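Local coordinates for protein putative oxidoreductase FAD-binding subunit (Sulfolobus tokodaii, PDB 4ZOH) that binds flavin-adenine dinucleotide and probably serves as the electron-transferring flavoprotein subunit of a multi-subunit oxidoreductase of the molybdopterin dehydrogenase family, at residues B[2-7]-B[41-46]; B[28-33]-B[48-53]; B[175-180]-B[269-274]; B[189-194]-B[205-210]. All coordinates share one frame; numbering follows the deposited sequence.

How the contacts relate
Along the chain, contacts 1 and 2 cross each other, and both close before contact 3 opens; contact 4 lies wholly between the two segments of contact 3. Contacts 1 and 2 have centres 12 Å apart and meet where Gly-7 hydrogen-bonds to the chain around Ser-48 and Ile-50, in the three-stranded parallel sheet of the FAD-binding region. Contacts 3 and 4 have centres 8 Å apart and share the four-stranded antiparallel sheet, in which strands 173-179 and 189-198 are neighbours. The two pairs lie on opposite sides of the chain's centre, contacts 2 and 3 being 35 Å apart between centres. Both touch the same FAD, contact 2 at its pyrophosphate and contact 3 at its flavin ring.

Contact 1 of 4, residues B[2-7]-B[41-46]; sequences YPPKFG and KLRLIR. With ACY (acetic acid), chain L.
Arg-43 reaches along the N-terminal residues of the chain and grips the carbonyl oxygen of Tyr-2. From CB the side chain sets out with CG anti to the carbonyl carbon (chi1 -65°) and runs extended to NE. CG passes the ring of Pro-4, 3.8 Å from its CD, the two side chains sliding past each other in opposite directions. CD comes about equally near Tyr-2 O and the O of a bound acetic acid molecule, probably from the crystallisation liquor. NE then gives a hydrogen bond of 2.9 Å to Tyr-2 O, and NH2 a second to the same atom at 3.1 Å. This is a side-on grip: the oxygen lies near the guanidinium plane, but NE sits slightly tilted from the carbonyl plane while NH2 stands well above it. Over one guanidinium face lies Pro-4, its CA 4.1 Å above the plane. NH1 forms a salt bridge with an acidic side chain of another protein chain.

The acetic acid sits beside the same corner, its OXT accepting from Tyr-2 N at 3.1 Å. Pro-4 CG rests against Ile-45 O and its CB lies 3.6 Å from Arg-46 NH1; Arg-46 NH2 pairs with an acid of another chain.

Arg-43, with positive phi, is the first residue to leave helical geometry after helix 36-41, in a Schellman motif. One arginine thus serves two partners, fixing the N-terminal segment with NE and NH2 and a neighbouring subunit with NH1; the paired acid would probably offset its charge at this interface.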
# COMPACT_ATOMS: atom_id res chain seq x y z
N TYR B 2 11.67 4.71 22.01
CA TYR B 2 11.92 5.91 21.20
C TYR B 2 12.66 6.83 22.14
O TYR B 2 12.12 7.15 23.17
CB TYR B 2 10.60 6.55 20.74
CG TYR B 2 9.78 5.51 20.01
CD1 TYR B 2 10.10 5.12 18.70
CD2 TYR B 2 8.71 4.86 20.66
CE1 TYR B 2 9.39 4.11 18.05
CE2 TYR B 2 7.99 3.85 20.01
CZ TYR B 2 8.35 3.48 18.69
OH TYR B 2 7.64 2.49 18.05
N PRO B 3 13.93 7.19 21.82
CA PRO B 3 14.62 8.19 22.67
C PRO B 3 13.81 9.50 22.78
O PRO B 3 12.88 9.73 21.97
CB PRO B 3 15.92 8.49 21.89
CG PRO B 3 16.11 7.29 21.05
CD PRO B 3 14.72 6.88 20.63
N PRO B 4 14.14 10.34 23.79
CA PRO B 4 13.64 11.69 23.82
C PRO B 4 14.47 12.53 22.83
O PRO B 4 15.54 12.08 22.35
CB PRO B 4 13.87 12.15 25.30
CG PRO B 4 14.98 11.29 25.79
CD PRO B 4 15.06 10.05 24.92
N LYS B 5 13.99 13.75 22.53
CA LYS B 5 14.74 14.66 21.62
C LYS B 5 15.98 15.10 22.31
O LYS B 5 15.93 15.39 23.49
CB LYS B 5 13.94 15.91 21.27
CG LYS B 5 12.58 15.61 20.66
CD LYS B 5 12.02 16.80 19.90
CE LYS B 5 10.63 16.40 19.46
NZ LYS B 5 9.96 17.51 18.77
N PHE B 6 17.07 15.22 21.56
CA PHE B 6 18.28 15.72 22.10
C PHE B 6 19.07 16.29 20.92
O PHE B 6 18.82 15.93 19.76
CB PHE B 6 19.04 14.62 22.86
CG PHE B 6 19.30 13.35 22.05
CD1 PHE B 6 20.24 13.33 21.01
CD2 PHE B 6 18.56 12.16 22.33
CE1 PHE B 6 20.44 12.16 20.29
CE2 PHE B 6 18.78 10.98 21.62
CZ PHE B 6 19.73 10.97 20.62
N GLY B 7 19.98 17.23 21.21
CA GLY B 7 20.89 17.72 20.22
C GLY B 7 22.05 16.77 20.07
O GLY B 7 22.22 15.86 20.88
N LYS B 41 16.46 5.01 24.85
CA LYS B 41 15.22 4.35 24.43
C LYS B 41 14.17 4.11 25.54
O LYS B 41 12.94 4.04 25.25
CB LYS B 41 15.57 3.07 23.71
CG LYS B 41 16.43 3.30 22.46
CD LYS B 41 16.02 2.22 21.52
CE LYS B 41 16.87 1.03 21.64
NZ LYS B 41 16.11 -0.06 20.98
N LEU B 42 14.63 3.97 26.80
CA LEU B 42 13.67 3.76 27.90
C LEU B 42 13.40 5.07 28.62
O LEU B 42 12.64 5.10 29.63
CB LEU B 42 14.21 2.75 28.93
CG LEU B 42 14.27 1.30 28.44
CD1 LEU B 42 15.21 0.55 29.36
CD2 LEU B 42 12.92 0.59 28.25
N ARG B 43 14.08 6.10 28.14
CA ARG B 43 13.97 7.47 28.65
C ARG B 43 14.37 7.58 30.12
O ARG B 43 13.81 8.36 30.89
CB ARG B 43 12.57 8.06 28.34
CG ARG B 43 12.34 8.22 26.82
CD ARG B 43 11.11 9.04 26.49
NE ARG B 43 10.84 8.85 25.07
CZ ARG B 43 10.09 9.66 24.32
NH1 ARG B 43 9.51 10.74 24.85
NH2 ARG B 43 9.93 9.39 23.04
N LEU B 44 15.36 6.79 30.49
CA LEU B 44 15.95 6.84 31.84
C LEU B 44 17.01 7.92 31.93
O LEU B 44 17.50 8.21 32.98
CB LEU B 44 16.54 5.45 32.18
CG LEU B 44 15.54 4.30 32.21
CD1 LEU B 44 16.27 2.98 32.24
CD2 LEU B 44 14.57 4.37 33.37
N ILE B 45 17.37 8.53 30.80
CA ILE B 45 18.28 9.68 30.75
C ILE B 45 17.74 10.64 29.70
O ILE B 45 17.09 10.21 28.74
CB ILE B 45 19.75 9.22 30.50
CG1 ILE B 45 20.78 10.24 30.96
CG2 ILE B 45 20.05 8.74 29.07
CD1 ILE B 45 22.07 9.55 31.34
N ARG B 46 18.01 11.93 29.88
CA ARG B 46 17.48 12.99 29.02
C ARG B 46 18.53 14.06 28.86
O ARG B 46 18.35 15.14 29.37
CB ARG B 46 16.25 13.63 29.63
CG ARG B 46 15.05 12.71 29.67
CD ARG B 46 13.87 13.40 30.32
NE ARG B 46 12.72 12.51 30.38
CZ ARG B 46 11.85 12.35 29.39
NH1 ARG B 46 11.99 13.00 28.23
NH2 ARG B 46 10.85 11.52 29.57
C ACY L . 8.76 4.83 24.76
O ACY L . 9.04 6.02 24.96
OXT ACY L . 9.15 4.35 23.70
CH3 ACY L . 7.99 3.98 25.77

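Contact 2 of 4, residues B[28-33]-B[48-53]; sequences RPLAGG and SYIVEI. With FAD (flavin-adenine dinucleotide), chain H.
Leu-30 and Ile-50 lie on one face of a parallel strand pair, Leu-30 CB packing 3.7 Å from Ile-50 CG2. That methyl is anti to the backbone N of Ile-50, while the other branch, with CG1 beside the N (chi1 -69°), bends so that CD1 meets Arg-28 CB. On the other face Pro-29 and Val-51 are the bridged pair, and Pro-29 CB finds Ile-53 CG2 at 4.0 Å just beyond the strand. Four backbone hydrogen bonds join the two segments, among them Val-51 N to Arg-28 O at 2.8 Å and Leu-30 N to Val-51 O at 2.7 Å.

Already within strand 28-30, Pro-29 O accepts from the ribose hydroxyl O2B of FAD at 2.6 Å. Past the strand's end Ala-31 N and Gly-33 N both donate to phosphate oxygen O2A, the latter at 2.8 Å, and Gly-32 N reaches O1P of the second phosphate. A side chain on Gly-32 would run into O2P, and one on Gly-33 into Leu-30. Ile-53 CD1 approaches the adenine amino group N6A.

With helix 36-41 leading from one strand to the next, this is a beta-alpha-beta unit whose glycine-containing loop cradles the FAD pyrophosphate, within the family's FAD-binding domain.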
# COMPACT_ATOMS: atom_id res chain seq x y z
N ARG B 28 26.10 13.97 27.00
CA ARG B 28 26.73 12.64 27.21
C ARG B 28 27.53 12.27 25.96
O ARG B 28 27.02 12.45 24.84
CB ARG B 28 25.65 11.56 27.51
CG ARG B 28 25.07 11.58 28.92
CD ARG B 28 26.09 10.99 29.88
NE ARG B 28 26.20 11.75 31.12
CZ ARG B 28 25.75 11.33 32.31
NH1 ARG B 28 25.15 10.15 32.43
NH2 ARG B 28 25.89 12.08 33.40
N PRO B 29 28.77 11.78 26.11
CA PRO B 29 29.43 11.30 24.91
C PRO B 29 28.93 9.90 24.47
O PRO B 29 28.47 9.11 25.32
CB PRO B 29 30.89 11.22 25.32
CG PRO B 29 30.83 10.95 26.77
CD PRO B 29 29.68 11.75 27.28
N LEU B 30 29.07 9.60 23.18
CA LEU B 30 28.58 8.33 22.58
C LEU B 30 29.77 7.57 22.08
O LEU B 30 30.45 8.05 21.20
CB LEU B 30 27.64 8.59 21.39
CG LEU B 30 27.24 7.42 20.43
CD1 LEU B 30 26.47 6.32 21.17
CD2 LEU B 30 26.41 7.94 19.22
N ALA B 31 29.97 6.36 22.61
CA ALA B 31 30.96 5.44 22.08
C ALA B 31 30.26 4.33 21.27
O ALA B 31 29.75 4.59 20.16
CB ALA B 31 31.82 4.86 23.20
N GLY B 32 30.21 3.11 21.82
CA GLY B 32 29.60 1.96 21.11
C GLY B 32 28.07 2.07 21.24
O GLY B 32 27.34 1.37 20.54
N GLY B 33 27.62 2.93 22.16
CA GLY B 33 26.20 3.22 22.40
C GLY B 33 25.37 2.09 22.98
O GLY B 33 24.16 2.22 23.08
N SER B 48 20.90 16.97 27.01
CA SER B 48 20.62 18.07 26.11
C SER B 48 21.29 17.74 24.80
O SER B 48 20.76 18.06 23.73
CB SER B 48 21.20 19.36 26.68
OG SER B 48 22.54 19.14 27.13
N TYR B 49 22.48 17.13 24.89
CA TYR B 49 23.25 16.80 23.73
C TYR B 49 23.90 15.42 23.86
O TYR B 49 24.31 15.01 24.93
CB TYR B 49 24.35 17.84 23.48
CG TYR B 49 23.83 19.19 23.01
CD1 TYR B 49 23.74 19.50 21.64
CD2 TYR B 49 23.45 20.18 23.94
CE1 TYR B 49 23.27 20.74 21.21
CE2 TYR B 49 22.98 21.43 23.51
CZ TYR B 49 22.89 21.70 22.15
OH TYR B 49 22.43 22.93 21.72
N ILE B 50 24.00 14.72 22.76
CA ILE B 50 24.86 13.58 22.72
C ILE B 50 26.08 14.04 21.89
O ILE B 50 25.92 14.57 20.79
CB ILE B 50 24.14 12.37 22.07
CG1 ILE B 50 23.01 11.83 22.96
CG2 ILE B 50 25.12 11.29 21.62
CD1 ILE B 50 23.40 11.46 24.38
N VAL B 51 27.28 13.80 22.42
CA VAL B 51 28.51 14.18 21.71
C VAL B 51 29.17 12.92 21.14
O VAL B 51 29.49 11.98 21.89
CB VAL B 51 29.47 14.89 22.71
CG1 VAL B 51 30.78 15.32 22.06
CG2 VAL B 51 28.75 16.00 23.45
N GLU B 52 29.40 12.91 19.83
CA GLU B 52 29.89 11.68 19.18
C GLU B 52 31.43 11.59 19.25
O GLU B 52 32.10 12.39 18.64
CB GLU B 52 29.34 11.52 17.73
CG GLU B 52 29.89 10.32 16.99
CD GLU B 52 29.44 10.20 15.55
OE1 GLU B 52 28.23 10.36 15.21
OE2 GLU B 52 30.30 9.89 14.75
N ILE B 53 31.96 10.60 19.95
CA ILE B 53 33.43 10.49 20.07
C ILE B 53 33.96 9.36 19.23
O ILE B 53 35.15 9.24 19.07
CB ILE B 53 33.89 10.40 21.55
CG1 ILE B 53 33.37 9.12 22.23
CG2 ILE B 53 33.44 11.65 22.31
CD1 ILE B 53 34.14 8.78 23.50
PA FAD H . 28.11 3.78 25.48
O1A FAD H . 26.77 3.15 25.59
O2A FAD H . 28.49 4.58 24.30
O5B FAD H . 28.36 4.71 26.71
C5B FAD H . 28.03 4.24 28.05
C4B FAD H . 28.36 5.42 29.12
O4B FAD H . 29.78 5.87 29.06
C3B FAD H . 27.57 6.66 28.73
O3B FAD H . 27.12 7.30 29.89
C2B FAD H . 28.54 7.53 27.90
O2B FAD H . 28.24 8.93 27.91
C1B FAD H . 29.83 7.31 28.62
N9A FAD H . 31.07 7.11 27.88
C8A FAD H . 31.32 6.33 26.83
N7A FAD H . 32.63 6.38 26.54
C5A FAD H . 33.22 7.21 27.43
C6A FAD H . 34.55 7.64 27.65
N6A FAD H . 35.50 7.17 26.85
N1A FAD H . 34.81 8.51 28.65
C2A FAD H . 33.85 8.93 29.51
N3A FAD H . 32.58 8.54 29.32
C4A FAD H . 32.24 7.68 28.30
N1 FAD H . 28.10 -5.70 29.31
C2 FAD H . 28.75 -6.64 30.10
O2 FAD H . 29.68 -6.29 30.80
N3 FAD H . 28.36 -7.95 30.09
C4 FAD H . 27.31 -8.36 29.34
O4 FAD H . 27.03 -9.56 29.33
C4X FAD H . 26.62 -7.41 28.55
N5 FAD H . 25.56 -7.82 27.78
C5X FAD H . 24.86 -6.84 27.01
C6 FAD H . 23.75 -7.26 26.28
C7 FAD H . 23.06 -6.34 25.49
C7M FAD H . 21.84 -6.88 24.70
C8 FAD H . 23.45 -4.99 25.46
C8M FAD H . 22.71 -3.90 24.63
C9 FAD H . 24.54 -4.55 26.24
C9A FAD H . 25.26 -5.48 26.99
N10 FAD H . 26.36 -5.10 27.79
C10 FAD H . 27.02 -6.08 28.55
C1' FAD H . 26.83 -3.72 27.85
C2' FAD H . 27.86 -3.43 26.74
O2' FAD H . 29.09 -4.09 27.10
C3' FAD H . 28.06 -1.91 26.49
O3' FAD H . 28.75 -1.83 25.24
C4' FAD H . 28.89 -1.22 27.56
O4' FAD H . 28.29 -1.49 28.83
C5' FAD H . 28.97 0.30 27.34
O5' FAD H . 30.02 0.51 26.36
P FAD H . 29.73 1.35 25.06
O1P FAD H . 31.04 1.61 24.39
O2P FAD H . 28.67 0.71 24.25
O3P FAD H . 29.25 2.68 25.77

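Contact 3 of 4, residues B[175-180]-B[269-274]; sequences SYQKLE and KRAIIT. With FAD (flavin-adenine dinucleotide), chain H.
Arg-270, the first of segment 269-274 to meet the strand, lays its CB against the amide of Gln-177, 3.5 Å from OE1. The two side chains cross at about a right angle, bridged by a water that donates to Gln-177 OE1 and accepts from Arg-270 NH1; Arg-270 NH2 pairs with an acid of another protein chain. Next, Ala-271 sets CB 3.8 Å from Gln-177 CG, and its carbonyl oxygen touches Ser-175 CB at 3.5 Å. One turn on, Thr-274 brings CG2 to 3.4 Å from Ser-175 OG. Its OG1 bonds back to Arg-270 O and shares a second water with Gln-177 NE2.

A bend at chi2 (-69°) turns the Gln-177 amide to the helix, OE1 by Arg-270 and NE2 on the Thr-274 side; NE2 also donates to Ser-175 OG at 2.9 Å. An alanine at Gln-177 would remove that amide and is likely to leave both bridging waters without their strand-side mate and open a gap above Ala-271.

On the strand's other side Lys-178 NZ donates to flavin O4 at 2.8 Å and is salt-bridged to Asp-118. A helix thus packs nearly antiparallel on the outermost strand, within this chain, of the antiparallel sheet in the flavoprotein's C-terminal domain.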
# COMPACT_ATOMS: atom_id res chain seq x y z
N SER B 175 41.50 -17.64 34.13
CA SER B 175 40.16 -18.14 33.81
C SER B 175 39.13 -17.05 34.15
O SER B 175 39.26 -16.38 35.17
CB SER B 175 39.83 -19.41 34.61
OG SER B 175 38.61 -19.97 34.15
N TYR B 176 38.15 -16.83 33.25
CA TYR B 176 36.97 -16.02 33.63
C TYR B 176 35.84 -16.98 33.68
O TYR B 176 35.63 -17.72 32.71
CB TYR B 176 36.70 -14.87 32.64
CG TYR B 176 35.54 -14.01 33.09
CD1 TYR B 176 35.57 -13.39 34.33
CD2 TYR B 176 34.40 -13.83 32.28
CE1 TYR B 176 34.51 -12.66 34.79
CE2 TYR B 176 33.32 -13.05 32.73
CZ TYR B 176 33.40 -12.47 33.99
OH TYR B 176 32.37 -11.71 34.50
N GLN B 177 35.16 -17.05 34.82
CA GLN B 177 33.95 -17.91 34.99
C GLN B 177 32.73 -16.99 35.05
O GLN B 177 32.70 -16.06 35.85
CB GLN B 177 34.04 -18.74 36.30
CG GLN B 177 35.21 -19.74 36.33
CD GLN B 177 35.03 -20.88 35.34
OE1 GLN B 177 33.92 -21.36 35.12
NE2 GLN B 177 36.13 -21.33 34.74
N LYS B 178 31.76 -17.23 34.19
CA LYS B 178 30.61 -16.39 34.14
C LYS B 178 29.41 -17.26 34.32
O LYS B 178 29.15 -18.13 33.52
CB LYS B 178 30.54 -15.67 32.79
CG LYS B 178 29.48 -14.59 32.75
CD LYS B 178 29.42 -13.87 31.42
CE LYS B 178 28.26 -12.87 31.45
NZ LYS B 178 28.33 -11.85 30.39
N LEU B 179 28.66 -17.02 35.38
CA LEU B 179 27.40 -17.75 35.55
C LEU B 179 26.28 -16.94 34.90
O LEU B 179 26.13 -15.70 35.16
CB LEU B 179 27.10 -18.01 37.05
CG LEU B 179 25.76 -18.65 37.44
CD1 LEU B 179 25.52 -20.01 36.84
CD2 LEU B 179 25.66 -18.71 38.95
N GLU B 180 25.48 -17.65 34.09
CA GLU B 180 24.40 -17.03 33.29
C GLU B 180 23.27 -18.02 33.01
O GLU B 180 23.47 -19.21 32.73
CB GLU B 180 24.92 -16.47 31.96
CG GLU B 180 25.60 -17.50 31.07
CD GLU B 180 26.38 -16.90 29.92
OE1 GLU B 180 26.86 -15.77 29.98
OE2 GLU B 180 26.51 -17.59 28.92
N LYS B 269 36.15 -22.11 42.60
CA LYS B 269 36.75 -23.44 42.41
C LYS B 269 36.95 -23.75 40.92
O LYS B 269 38.03 -24.28 40.54
CB LYS B 269 35.94 -24.55 43.12
CG LYS B 269 36.62 -25.89 43.15
CD LYS B 269 35.78 -26.91 43.93
CE LYS B 269 36.29 -28.32 43.67
NZ LYS B 269 35.78 -29.31 44.64
N ARG B 270 35.91 -23.47 40.09
CA ARG B 270 35.99 -23.73 38.61
C ARG B 270 37.18 -22.91 38.03
O ARG B 270 37.97 -23.43 37.28
CB ARG B 270 34.70 -23.33 37.92
CG ARG B 270 33.56 -24.32 38.08
CD ARG B 270 32.24 -23.68 37.64
NE ARG B 270 31.28 -24.76 37.46
CZ ARG B 270 30.17 -24.73 36.73
NH1 ARG B 270 29.80 -23.65 36.03
NH2 ARG B 270 29.42 -25.83 36.68
N ALA B 271 37.36 -21.69 38.51
CA ALA B 271 38.41 -20.76 38.03
C ALA B 271 39.84 -21.28 38.33
O ALA B 271 40.66 -21.41 37.40
CB ALA B 271 38.19 -19.39 38.61
N ILE B 272 40.10 -21.64 39.61
CA ILE B 272 41.39 -22.21 40.01
C ILE B 272 41.68 -23.44 39.14
O ILE B 272 42.71 -23.50 38.45
CB ILE B 272 41.39 -22.53 41.53
CG1 ILE B 272 40.97 -21.34 42.33
CG2 ILE B 272 42.75 -22.95 42.04
CD1 ILE B 272 40.57 -21.70 43.74
N ILE B 273 40.74 -24.37 39.10
CA ILE B 273 40.95 -25.63 38.38
C ILE B 273 41.11 -25.46 36.87
O ILE B 273 41.92 -26.18 36.23
CB ILE B 273 39.87 -26.70 38.70
CG1 ILE B 273 40.02 -27.23 40.16
CG2 ILE B 273 39.86 -27.85 37.69
CD1 ILE B 273 38.85 -28.12 40.61
N THR B 274 40.33 -24.55 36.29
CA THR B 274 40.48 -24.26 34.87
C THR B 274 41.84 -23.61 34.59
O THR B 274 42.55 -24.10 33.75
CB THR B 274 39.32 -23.38 34.37
OG1 THR B 274 38.12 -24.14 34.48
CG2 THR B 274 39.54 -22.94 32.87
PA FAD H . 28.11 3.78 25.48
O1A FAD H . 26.77 3.15 25.59
O2A FAD H . 28.49 4.58 24.30
O5B FAD H . 28.36 4.71 26.71
C5B FAD H . 28.03 4.24 28.05
C4B FAD H . 28.36 5.42 29.12
O4B FAD H . 29.78 5.87 29.06
C3B FAD H . 27.57 6.66 28.73
O3B FAD H . 27.12 7.30 29.89
C2B FAD H . 28.54 7.53 27.90
O2B FAD H . 28.24 8.93 27.91
C1B FAD H . 29.83 7.31 28.62
N9A FAD H . 31.07 7.11 27.88
C8A FAD H . 31.32 6.33 26.83
N7A FAD H . 32.63 6.38 26.54
C5A FAD H . 33.22 7.21 27.43
C6A FAD H . 34.55 7.64 27.65
N6A FAD H . 35.50 7.17 26.85
N1A FAD H . 34.81 8.51 28.65
C2A FAD H . 33.85 8.93 29.51
N3A FAD H . 32.58 8.54 29.32
C4A FAD H . 32.24 7.68 28.30
N1 FAD H . 28.10 -5.70 29.31
C2 FAD H . 28.75 -6.64 30.10
O2 FAD H . 29.68 -6.29 30.80
N3 FAD H . 28.36 -7.95 30.09
C4 FAD H . 27.31 -8.36 29.34
O4 FAD H . 27.03 -9.56 29.33
C4X FAD H . 26.62 -7.41 28.55
N5 FAD H . 25.56 -7.82 27.78
C5X FAD H . 24.86 -6.84 27.01
C6 FAD H . 23.75 -7.26 26.28
C7 FAD H . 23.06 -6.34 25.49
C7M FAD H . 21.84 -6.88 24.70
C8 FAD H . 23.45 -4.99 25.46
C8M FAD H . 22.71 -3.90 24.63
C9 FAD H . 24.54 -4.55 26.24
C9A FAD H . 25.26 -5.48 26.99
N10 FAD H . 26.36 -5.10 27.79
C10 FAD H . 27.02 -6.08 28.55
C1' FAD H . 26.83 -3.72 27.85
C2' FAD H . 27.86 -3.43 26.74
O2' FAD H . 29.09 -4.09 27.10
C3' FAD H . 28.06 -1.91 26.49
O3' FAD H . 28.75 -1.83 25.24
C4' FAD H . 28.89 -1.22 27.56
O4' FAD H . 28.29 -1.49 28.83
C5' FAD H . 28.97 0.30 27.34
O5' FAD H . 30.02 0.51 26.36
P FAD H . 29.73 1.35 25.06
O1P FAD H . 31.04 1.61 24.39
O2P FAD H . 28.67 0.71 24.25
O3P FAD H . 29.25 2.68 25.77
O HOH W 1 31.08 -20.86 35.67
O HOH W 2 35.54 -24.03 33.09

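Contact 4 of 4, residues B[189-194]-B[205-210]; sequences VGVALL and VRIGLT
Val-191 meets two residues of the facing strand: its CG1 touches Ile-207 CG2 at 3.8 Å, and its CG2 lies at the same distance from Leu-209 CD2. The leucine runs side by side with it, whereas Ile-207 crosses it at a slant. Ile-207 also lies alongside Leu-193, CG1 to Leu-193 CD1 at 4.1 Å. Its CG2 is anti to the backbone N and CG1 beside it (chi1 -55°), which sends one branch to each neighbour. Trimming Ile-207 to an alanine would probably leave Val-191 CG1 and Leu-193 CD1 without their packing partner and open a gap on the sheet face that helix 220-226 covers.

Behind these side chains six backbone bonds hold the register. Ala-192 and Gly-208 form a hydrogen-bonded pair, with Gly-208 N to Ala-192 O at 2.8 Å in the carbonyl plane. Gly-190 and Thr-210 form another; a side chain on Gly-190 would collide with Thr-210 CG2. On that face too, Arg-206 CD passes Leu-194 CB before its guanidinium bonds to Ala-125 O and pairs with Asp-127 and Asp-204.

This beta hairpin fills the middle of the four-stranded antiparallel sheet. Strand 173-179 flanks strand 189-198, while 217-218 borders 201-210; helix 257-276 covers Val-191 and Leu-193, and helix 220-226 covers Ile-207.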
# COMPACT_ATOMS: atom_id res chain seq x y z
N VAL B 189 26.81 -14.30 38.44
CA VAL B 189 28.06 -14.20 39.21
C VAL B 189 29.24 -14.24 38.20
O VAL B 189 29.22 -15.03 37.27
CB VAL B 189 28.19 -15.37 40.22
CG1 VAL B 189 29.54 -15.23 40.92
CG2 VAL B 189 27.04 -15.37 41.26
N GLY B 190 30.22 -13.38 38.36
CA GLY B 190 31.44 -13.51 37.57
C GLY B 190 32.70 -13.59 38.42
O GLY B 190 32.89 -12.78 39.33
N VAL B 191 33.57 -14.57 38.11
CA VAL B 191 34.86 -14.71 38.83
C VAL B 191 36.03 -14.74 37.82
O VAL B 191 36.07 -15.61 36.91
CB VAL B 191 34.94 -15.94 39.77
CG1 VAL B 191 36.26 -15.92 40.59
CG2 VAL B 191 33.74 -16.03 40.71
N ALA B 192 36.91 -13.74 37.96
CA ALA B 192 38.10 -13.62 37.14
C ALA B 192 39.37 -13.97 37.92
O ALA B 192 39.67 -13.33 38.94
CB ALA B 192 38.26 -12.21 36.57
N LEU B 193 40.12 -14.93 37.39
CA LEU B 193 41.31 -15.39 38.10
C LEU B 193 42.58 -15.18 37.26
O LEU B 193 42.59 -15.49 36.05
CB LEU B 193 41.18 -16.88 38.47
CG LEU B 193 42.24 -17.42 39.48
CD1 LEU B 193 41.60 -18.38 40.47
CD2 LEU B 193 43.34 -18.13 38.71
N LEU B 194 43.62 -14.69 37.93
CA LEU B 194 45.00 -14.75 37.43
C LEU B 194 45.93 -15.35 38.50
O LEU B 194 45.89 -14.98 39.68
CB LEU B 194 45.52 -13.38 37.11
CG LEU B 194 45.29 -12.85 35.70
CD1 LEU B 194 45.38 -11.36 35.79
CD2 LEU B 194 46.35 -13.42 34.76
N VAL B 205 48.59 -14.62 43.00
CA VAL B 205 47.21 -14.98 42.67
C VAL B 205 46.31 -13.75 42.77
O VAL B 205 46.50 -12.92 43.65
CB VAL B 205 46.69 -16.18 43.48
CG1 VAL B 205 46.73 -15.87 44.98
CG2 VAL B 205 45.31 -16.62 43.00
N ARG B 206 45.40 -13.58 41.81
CA ARG B 206 44.44 -12.45 41.86
C ARG B 206 43.06 -12.93 41.49
O ARG B 206 42.88 -13.64 40.50
CB ARG B 206 44.90 -11.33 40.93
CG ARG B 206 46.26 -10.75 41.26
CD ARG B 206 47.10 -10.79 40.00
NE ARG B 206 48.32 -10.01 40.08
CZ ARG B 206 48.42 -8.69 39.96
NH1 ARG B 206 47.37 -7.90 39.73
NH2 ARG B 206 49.62 -8.12 40.07
N ILE B 207 42.10 -12.58 42.34
CA ILE B 207 40.73 -13.03 42.16
C ILE B 207 39.73 -11.86 42.18
O ILE B 207 39.66 -11.10 43.18
CB ILE B 207 40.36 -14.10 43.17
CG1 ILE B 207 41.37 -15.25 43.08
CG2 ILE B 207 38.96 -14.59 42.87
CD1 ILE B 207 41.15 -16.40 44.03
N GLY B 208 39.03 -11.64 41.05
CA GLY B 208 38.05 -10.53 41.01
C GLY B 208 36.61 -11.03 40.96
O GLY B 208 36.30 -12.01 40.29
N LEU B 209 35.74 -10.35 41.70
CA LEU B 209 34.36 -10.72 41.75
C LEU B 209 33.51 -9.58 41.21
O LEU B 209 33.59 -8.42 41.65
CB LEU B 209 33.91 -11.08 43.17
CG LEU B 209 34.58 -12.16 44.04
CD1 LEU B 209 33.79 -12.27 45.35
CD2 LEU B 209 34.76 -13.51 43.34
N THR B 210 32.65 -9.95 40.27
CA THR B 210 31.65 -9.06 39.77
C THR B 210 30.24 -9.64 39.99
O THR B 210 30.06 -10.86 40.20
CB THR B 210 31.93 -8.66 38.30
OG1 THR B 210 31.07 -7.55 37.94
CG2 THR B 210 31.74 -9.85 37.36